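Local structure of type II secretion pathway related protein (Escherichia coli, 3SOL) at residues A[36-39]-A[40-44]; A[70-73]-A[74-78]. The protein is a pilotin of the type II secretion system, probably binding the secretin and guiding it to the outer membrane, as pilotins of this family do. All blocks are in the same frame, centred on the assembly; numbering follows the deposited sequence.

Contact 1: A[36-39]-A[40-44]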
loop_
_atom_site.group_PDB
_atom_site.type_symbol
_atom_site.label_atom_id
_atom_site.label_comp_id
_atom_site.label_asym_id
_atom_site.label_seq_id
_atom_site.Cartn_x
_atom_site.Cartn_y
_atom_site.Cartn_z
ATOM N N LEU A 36 2.967 -6.809 3.163
ATOM C CA LEU A 36 4.390 -6.478 3.343
ATOM C C LEU A 36 5.317 -7.526 2.721
ATOM O O LEU A 36 6.337 -7.167 2.112
ATOM C CB LEU A 36 4.698 -6.243 4.827
ATOM C CG LEU A 36 4.142 -4.929 5.380
ATOM C CD1 LEU A 36 4.240 -4.883 6.895
ATOM C CD2 LEU A 36 4.900 -3.745 4.762
ATOM N N ASN A 37 4.964 -8.808 2.856
ATOM C CA ASN A 37 5.728 -9.905 2.236
ATOM C C ASN A 37 5.779 -9.745 0.728
ATOM O O ASN A 37 6.817 -9.959 0.110
ATOM C CB ASN A 37 5.109 -11.281 2.528
ATOM C CG ASN A 37 5.262 -11.719 3.983
ATOM O OD1 ASN A 37 6.041 -11.145 4.746
ATOM N ND2 ASN A 37 4.497 -12.747 4.374
ATOM N N VAL A 38 4.636 -9.399 0.147
ATOM C CA VAL A 38 4.515 -9.215 -1.289
ATOM C C VAL A 38 5.284 -7.970 -1.747
ATOM O O VAL A 38 5.955 -7.999 -2.779
ATOM C CB VAL A 38 3.037 -9.141 -1.711
ATOM C CG1 VAL A 38 2.908 -8.737 -3.179
ATOM C CG2 VAL A 38 2.352 -10.482 -1.456
ATOM N N ALA A 39 5.214 -6.896 -0.967
ATOM C CA ALA A 39 6.026 -5.701 -1.230
ATOM C C ALA A 39 7.525 -6.009 -1.168
ATOM O O ALA A 39 8.298 -5.492 -1.972
ATOM C CB ALA A 39 5.672 -4.584 -0.249
ATOM N N ASN A 40 7.927 -6.848 -0.212
ATOM C CA ASN A 40 9.321 -7.281 -0.074
ATOM C C ASN A 40 9.742 -8.155 -1.254
ATOM O O ASN A 40 10.841 -7.991 -1.799
ATOM C CB ASN A 40 9.526 -8.035 1.251
ATOM C CG ASN A 40 11.001 -8.341 1.552
ATOM O OD1 ASN A 40 11.891 -7.536 1.284
ATOM N ND2 ASN A 40 11.249 -9.511 2.121
ATOM N N ARG A 41 8.870 -9.083 -1.641
ATOM C CA ARG A 41 9.078 -9.883 -2.840
ATOM C C ARG A 41 9.273 -8.972 -4.063
ATOM O O ARG A 41 10.288 -9.060 -4.762
ATOM C CB ARG A 41 7.897 -10.836 -3.054
ATOM C CG ARG A 41 8.048 -11.746 -4.270
ATOM C CD ARG A 41 6.879 -12.725 -4.439
ATOM N NE ARG A 41 5.580 -12.069 -4.629
ATOM C CZ ARG A 41 5.179 -11.447 -5.741
ATOM N NH1 ARG A 41 5.978 -11.348 -6.804
ATOM N NH2 ARG A 41 3.964 -10.904 -5.788
ATOM N N ILE A 42 8.299 -8.095 -4.301
ATOM C CA ILE A 42 8.336 -7.148 -5.428
ATOM C C ILE A 42 9.645 -6.348 -5.472
ATOM O O ILE A 42 10.312 -6.324 -6.505
ATOM C CB ILE A 42 7.137 -6.175 -5.395
ATOM C CG1 ILE A 42 5.841 -6.898 -5.785
ATOM C CG2 ILE A 42 7.364 -5.006 -6.347
ATOM C CD1 ILE A 42 4.616 -6.060 -5.597
ATOM N N ALA A 43 10.002 -5.712 -4.353
ATOM C CA ALA A 43 11.267 -4.955 -4.225
ATOM C C ALA A 43 12.492 -5.779 -4.619
ATOM O O ALA A 43 13.350 -5.300 -5.363
ATOM C CB ALA A 43 11.442 -4.431 -2.795
ATOM N N ILE A 44 12.569 -7.009 -4.110
ATOM C CA ILE A 44 13.694 -7.909 -4.397
ATOM C C ILE A 44 13.751 -8.297 -5.881
ATOM O O ILE A 44 14.834 -8.441 -6.443
ATOM C CB ILE A 44 13.654 -9.174 -3.503
ATOM C CG1 ILE A 44 13.960 -8.794 -2.054
ATOM C CG2 ILE A 44 14.671 -10.231 -3.983
ATOM C CD1 ILE A 44 14.037 -9.974 -1.116
#
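The guanidinium of Arg-41 and the side chain of Val-38 meet one helical turn apart: the carbonyl O of Val-38 lies off one face of the guanidinium, displaced toward its rim, and the methyl CG1 of Val-38 approaches obliquely, 3.6 Å from NH2 of Arg-41. The two side chains run side by side and point the same way. Arg-41 leaves the backbone extended and then bends at CG-CD (chi3 61°), which swings the guanidinium round to the side of Val-38. There NH2 forms a salt bridge with Glu-91 of helix 86-93, whose side chain also touches Val-38.

CG1 of Val-38 also meets the methyl CD1 of Ile-42, four residues along, at 4.0 Å. With CG1 of Val-38 set opposite its own backbone N (chi1 171°), this one methyl serves both later side chains. Ile-42 also lays its CG1 against the carbonyl O of Val-38, at 3.2 Å. That same oxygen accepts the backbone N of Ile-42 at 2.8 Å in a nearly straight bond, 172° at the hydrogen. Matching i to i+4 bonds run from Asn-40 N to Leu-36 O, from Arg-41 N to Asn-37 O and from Ala-43 N to Ala-39 O, as befits the middle of helix 32-45.

Leu-36 and Ala-39 are buried against neighbouring helices, Leu-36 on helix 53-69 and Ala-39 on Met-10 and Val-14 of helix 5-23, while Val-38 and Ile-42 pack on Phe-88 with part of their surface exposed. The chemistry is thus mixed: apolar packing on three helices, and beside a valine methyl an arginine whose charge is met by Glu-91, outside this stretch, in an ion pair that links helix 32-45 to helix 86-93.

Contact 2: A[70-73]-A[74-78]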
loop_
_atom_site.group_PDB
_atom_site.type_symbol
_atom_site.label_atom_id
_atom_site.label_comp_id
_atom_site.label_asym_id
_atom_site.label_seq_id
_atom_site.Cartn_x
_atom_site.Cartn_y
_atom_site.Cartn_z
ATOM N N ASP A 70 -6.355 14.214 4.547
ATOM C CA ASP A 70 -6.618 14.880 3.259
ATOM C C ASP A 70 -8.121 15.147 3.143
ATOM O O ASP A 70 -8.918 14.274 3.458
ATOM C CB ASP A 70 -6.121 13.977 2.126
ATOM C CG ASP A 70 -6.288 14.584 0.763
ATOM O OD1 ASP A 70 -7.433 14.669 0.283
ATOM O OD2 ASP A 70 -5.260 14.955 0.158
ATOM N N SER A 71 -8.490 16.358 2.710
ATOM C CA SER A 71 -9.895 16.785 2.654
ATOM C C SER A 71 -10.689 16.299 1.423
ATOM O O SER A 71 -11.886 16.568 1.325
ATOM C CB SER A 71 -9.988 18.315 2.725
ATOM O OG SER A 71 -9.491 18.869 1.525
ATOM N N THR A 72 -10.051 15.587 0.497
ATOM C CA THR A 72 -10.787 14.888 -0.557
ATOM C C THR A 72 -11.906 14.046 0.072
ATOM O O THR A 72 -11.697 13.372 1.084
ATOM C CB THR A 72 -9.865 13.975 -1.378
ATOM O OG1 THR A 72 -8.757 14.741 -1.868
ATOM C CG2 THR A 72 -10.607 13.326 -2.529
ATOM N N PRO A 73 -13.105 14.085 -0.506
ATOM C CA PRO A 73 -14.160 13.201 -0.003
ATOM C C PRO A 73 -13.721 11.758 0.087
ATOM O O PRO A 73 -13.019 11.254 -0.797
ATOM C CB PRO A 73 -15.282 13.379 -1.030
ATOM C CG PRO A 73 -15.104 14.771 -1.483
ATOM C CD PRO A 73 -13.613 15.004 -1.538
ATOM N N GLU A 74 -14.106 11.089 1.173
ATOM C CA GLU A 74 -13.629 9.734 1.397
ATOM C C GLU A 74 -14.010 8.797 0.238
ATOM O O GLU A 74 -13.212 7.954 -0.157
ATOM C CB GLU A 74 -14.180 9.190 2.714
ATOM C CG GLU A 74 -13.703 9.917 3.950
ATOM C CD GLU A 74 -12.198 9.838 4.099
ATOM O OE1 GLU A 74 -11.692 8.709 4.049
ATOM O OE2 GLU A 74 -11.558 10.905 4.237
ATOM N N TYR A 75 -15.214 8.937 -0.317
ATOM C CA TYR A 75 -15.639 8.020 -1.373
ATOM C C TYR A 75 -14.751 8.196 -2.619
ATOM O O TYR A 75 -14.512 7.224 -3.340
ATOM C CB TYR A 75 -17.134 8.148 -1.712
ATOM C CG TYR A 75 -17.477 9.229 -2.709
ATOM C CD1 TYR A 75 -17.585 8.933 -4.083
ATOM C CD2 TYR A 75 -17.704 10.527 -2.305
ATOM C CE1 TYR A 75 -17.884 9.919 -5.025
ATOM C CE2 TYR A 75 -18.011 11.540 -3.255
ATOM C CZ TYR A 75 -18.087 11.212 -4.614
ATOM O OH TYR A 75 -18.400 12.188 -5.522
ATOM N N ILE A 76 -14.254 9.413 -2.863
ATOM C CA ILE A 76 -13.368 9.650 -4.015
ATOM C C ILE A 76 -12.007 9.020 -3.779
ATOM O O ILE A 76 -11.407 8.436 -4.700
ATOM C CB ILE A 76 -13.257 11.167 -4.330
ATOM C CG1 ILE A 76 -14.587 11.619 -4.918
ATOM C CG2 ILE A 76 -12.110 11.479 -5.345
ATOM C CD1 ILE A 76 -14.751 13.126 -5.097
ATOM N N LYS A 77 -11.524 9.095 -2.533
ATOM C CA LYS A 77 -10.284 8.386 -2.155
ATOM C C LYS A 77 -10.411 6.910 -2.492
ATOM O O LYS A 77 -9.506 6.326 -3.115
ATOM C CB LYS A 77 -9.981 8.524 -0.663
ATOM C CG LYS A 77 -9.680 9.943 -0.206
ATOM C CD LYS A 77 -9.371 9.990 1.280
ATOM C CE LYS A 77 -9.166 11.402 1.771
ATOM N NZ LYS A 77 -9.072 11.474 3.273
ATOM N N CYS A 78 -11.526 6.314 -2.062
ATOM C CA CYS A 78 -11.800 4.896 -2.342
ATOM C C CYS A 78 -11.794 4.611 -3.844
ATOM O O CYS A 78 -11.164 3.647 -4.302
ATOM C CB CYS A 78 -13.123 4.474 -1.739
ATOM S SG CYS A 78 -13.164 4.501 0.073
HETATM O O HOH W 1 -12.457 13.429 3.584
#
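An Asx turn followed by a helix start makes up this corner between helix 53-69 and helix 74-84, with Pro-73 at the N-cap position. Asp-70 OD1 takes two donors: Thr-72 N at 2.8 Å, on its anti side, and Thr-72 OG1 through the syn lone pair. Across the corner Lys-77 stretches back, fully extended beyond CG, and its NZ gives a 2.8 Å bond to Asp-70 O, tilted 24° from the carbonyl plane. NZ also forms a salt bridge with Glu-74 OE2 at 2.7 Å and bonds Leu-67 O and Tyr-19 OH; Glu-74 OE1 turns to Tyr-19 as well. A methionine in place of Lys-77 would probably leave Glu-74 without its ion-pair mate and the carbonyls of Asp-70 and Leu-67 without this donor.

Pro-73 O receives Lys-77 N at 3.1 Å, opening the helical bonding, plus a weak bond from Ile-76 N. The side chains of Pro-73 and Ile-76 lie side by side, and those of Thr-72 and Ile-76 cross at about a right angle, CG2 of Thr-72 3.7 Å from CG2 of Ile-76. One water donates to both Thr-72 O, at 2.6 Å, and Glu-74 OE2, at 2.8 Å.

In the fold
From the N terminus, helix 5-23 comes first, and helix 32-45 then carries contact 1 wholly within itself. Helix 53-69 follows, and contact 2 rounds the turn after it into helix 74-84; helix 86-93 ends the chain. The two contacts are in series, neither nested nor crossed, and sit on opposite sides of the chain's centre, their own centres about 27 Å apart. Contact 1 closes no loop, but its side chains reach helices 53-69 and 86-93. Contact 2 closes the short connection 70-73, and the Cys-24 to Cys-78 disulfide ties its helix to the residue just after helix 5-23. Both contacts also touch that helix, contact 1 through Ala-39 and contact 2 through Tyr-19, in this all-helical pilotin domain.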